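Local structure of response regulator (Helicobacter pylori, 2PLN) at residues 63-68 against 125-130. The protein probably acts as an orphan response regulator that binds promoter DNA to control transcription, and is represented here by its N-terminal receiver domain. Numbering follows the deposited sequence.
Sequences YDLVMV and ARIEAR
Leu65 on the central strand and Ile127 on the last helix meet inside the CheY-like receiver domain, an alternating alpha/beta fold with a five-stranded parallel sheet of order 2-1-3-4-5. Both contacts of Ile127 are made through methyl groups. Its CG2 lies 3.9 Å from Leu65 CD1 and 4.3 Å from Leu65 CD2, so the fork of the leucine faces this one branch, the two side chains crossing at about a right angle. The other branch of Ile127 runs out extended to CD1, which comes within 4.3 Å of CE of Met67, present as selenomethionine. The two branches thus spread over successive inward-facing residues of strand 65-68. The CB bond of Leu65 points toward the helix, and a CG anti to the backbone N (chi1 -173°) carries CD1 on to it. One turn further along the helix, Arg130 adds an aliphatic contact, its CB 4.1 Å from Leu65 CD1. No hydrogen bond joins the two segments; the interface is wholly apolar, and the axes of strand and helix pass 10.4 Å apart at 137°. Leu90 of the adjacent strand 88-93 touches both Met67 and Ile127 and continues this layer onto the neighbouring strand. Beyond the apolar layer lies the dimer interface, formed as in OmpR/PhoB-type receivers from helix 98-106, strand 111-114 and helix 120-130: Arg126 forms salt bridges with Asp111 of its own chain and with Glu101 and Asp111 of the second subunit, whose Phe105 packs against the helix. From CB onward the chain of Arg130 leads away from Leu65 (chi1 -70°, bent again at chi2); its NE forms a salt bridge with OD2 of Asp111 in its own chain, and its NH2 a hydrogen bond with the carbonyl O of Asp110 of the second subunit.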
loop_
_atom_site.group_PDB
_atom_site.type_symbol
_atom_site.label_atom_id
_atom_site.label_comp_id
_atom_site.label_asym_id
_atom_site.label_seq_id
_atom_site.Cartn_x
_atom_site.Cartn_y
_atom_site.Cartn_z
ATOM N N TYR A 63 -16.359 -5.367 10.760
ATOM C CA TYR A 63 -15.740 -4.873 9.525
ATOM C C TYR A 63 -14.443 -5.615 9.209
ATOM O O TYR A 63 -13.707 -6.022 10.125
ATOM C CB TYR A 63 -15.413 -3.392 9.659
ATOM C CG TYR A 63 -16.626 -2.533 9.805
ATOM C CD1 TYR A 63 -17.384 -2.182 8.692
ATOM C CD2 TYR A 63 -17.034 -2.074 11.064
ATOM C CE1 TYR A 63 -18.517 -1.361 8.817
ATOM C CE2 TYR A 63 -18.165 -1.275 11.193
ATOM C CZ TYR A 63 -18.896 -0.944 10.078
ATOM O OH TYR A 63 -19.974 -0.151 10.241
ATOM N N ASP A 64 -14.135 -5.723 7.920
ATOM C CA ASP A 64 -12.893 -6.355 7.458
ATOM C C ASP A 64 -11.816 -5.300 7.243
ATOM O O ASP A 64 -10.630 -5.603 7.300
ATOM C CB ASP A 64 -13.183 -7.104 6.159
ATOM C CG ASP A 64 -14.256 -8.174 6.352
ATOM O OD1 ASP A 64 -13.921 -9.251 6.898
ATOM O OD2 ASP A 64 -15.446 -8.024 6.022
ATOM N N LEU A 65 -12.248 -4.060 6.979
ATOM C CA LEU A 65 -11.325 -2.949 6.638
ATOM C C LEU A 65 -11.943 -1.612 7.022
ATOM O O LEU A 65 -13.170 -1.434 6.924
ATOM C CB LEU A 65 -11.050 -2.970 5.130
ATOM C CG LEU A 65 -9.975 -1.983 4.621
ATOM C CD1 LEU A 65 -9.191 -2.526 3.431
ATOM C CD2 LEU A 65 -10.609 -0.609 4.271
ATOM N N VAL A 66 -11.115 -0.684 7.498
ATOM C CA VAL A 66 -11.561 0.699 7.775
ATOM C C VAL A 66 -10.602 1.610 7.056
ATOM O O VAL A 66 -9.379 1.389 7.081
ATOM C CB VAL A 66 -11.601 1.082 9.309
ATOM C CG1 VAL A 66 -10.258 0.812 10.036
ATOM C CG2 VAL A 66 -12.065 2.550 9.511
HETATM N N MSE A 67 -11.160 2.622 6.393
HETATM C CA MSE A 67 -10.356 3.709 5.877
HETATM C C MSE A 67 -10.735 4.993 6.589
HETATM O O MSE A 67 -11.915 5.350 6.664
HETATM C CB MSE A 67 -10.524 3.884 4.366
HETATM C CG MSE A 67 -9.489 4.869 3.828
HETATM SE SE MSE A 67 -9.277 4.839 1.915
HETATM C CE MSE A 67 -11.111 5.134 1.405
ATOM N N VAL A 68 -9.742 5.678 7.134
ATOM C CA VAL A 68 -10.014 6.844 7.976
ATOM C C VAL A 68 -9.265 8.056 7.447
ATOM O O VAL A 68 -8.066 7.980 7.166
ATOM C CB VAL A 68 -9.686 6.567 9.476
ATOM C CG1 VAL A 68 -8.248 6.017 9.690
ATOM C CG2 VAL A 68 -9.909 7.806 10.343
ATOM N N ALA A 125 -9.425 -0.775 -6.346
ATOM C CA ALA A 125 -8.447 -1.807 -6.648
ATOM C C ALA A 125 -7.435 -1.968 -5.481
ATOM O O ALA A 125 -7.039 -3.084 -5.123
ATOM C CB ALA A 125 -7.721 -1.466 -7.953
ATOM N N ARG A 126 -7.027 -0.852 -4.898
ATOM C CA ARG A 126 -6.089 -0.873 -3.754
ATOM C C ARG A 126 -6.768 -1.541 -2.543
ATOM O O ARG A 126 -6.163 -2.367 -1.882
ATOM C CB ARG A 126 -5.673 0.547 -3.383
ATOM C CG ARG A 126 -4.748 0.700 -2.119
ATOM C CD ARG A 126 -4.255 2.118 -1.927
ATOM N NE ARG A 126 -3.453 2.540 -3.078
ATOM C CZ ARG A 126 -2.127 2.370 -3.187
ATOM N NH1 ARG A 126 -1.440 1.838 -2.168
ATOM N NH2 ARG A 126 -1.490 2.741 -4.320
ATOM N N ILE A 127 -8.015 -1.146 -2.261
ATOM C CA ILE A 127 -8.765 -1.732 -1.136
ATOM C C ILE A 127 -8.933 -3.221 -1.347
ATOM O O ILE A 127 -8.701 -4.002 -0.424
ATOM C CB ILE A 127 -10.113 -1.015 -0.938
ATOM C CG1 ILE A 127 -9.845 0.416 -0.489
ATOM C CG2 ILE A 127 -10.991 -1.738 0.105
ATOM C CD1 ILE A 127 -11.090 1.320 -0.484
ATOM N N GLU A 128 -9.309 -3.605 -2.570
ATOM C CA GLU A 128 -9.355 -5.013 -2.953
ATOM C C GLU A 128 -8.071 -5.759 -2.626
ATOM O O GLU A 128 -8.113 -6.834 -2.025
ATOM C CB GLU A 128 -9.571 -5.148 -4.452
ATOM C CG GLU A 128 -10.999 -5.264 -4.861
ATOM C CD GLU A 128 -11.085 -5.619 -6.328
ATOM O OE1 GLU A 128 -11.964 -6.393 -6.661
ATOM O OE2 GLU A 128 -10.242 -5.159 -7.134
ATOM N N ALA A 129 -6.936 -5.182 -3.040
ATOM C CA ALA A 129 -5.619 -5.777 -2.795
ATOM C C ALA A 129 -5.313 -5.881 -1.298
ATOM O O ALA A 129 -4.725 -6.854 -0.846
ATOM C CB ALA A 129 -4.506 -4.973 -3.498
ATOM N N ARG A 130 -5.714 -4.870 -0.533
ATOM C CA ARG A 130 -5.444 -4.883 0.890
ATOM C C ARG A 130 -6.257 -5.928 1.634
ATOM O O ARG A 130 -5.945 -6.264 2.782
ATOM C CB ARG A 130 -5.706 -3.515 1.464
ATOM C CG ARG A 130 -4.686 -2.504 1.009
ATOM C CD ARG A 130 -3.301 -2.588 1.711
ATOM N NE ARG A 130 -2.413 -1.828 0.844
ATOM C CZ ARG A 130 -1.611 -2.356 -0.071
ATOM N NH1 ARG A 130 -1.469 -3.678 -0.150
ATOM N NH2 ARG A 130 -0.899 -1.548 -0.864
#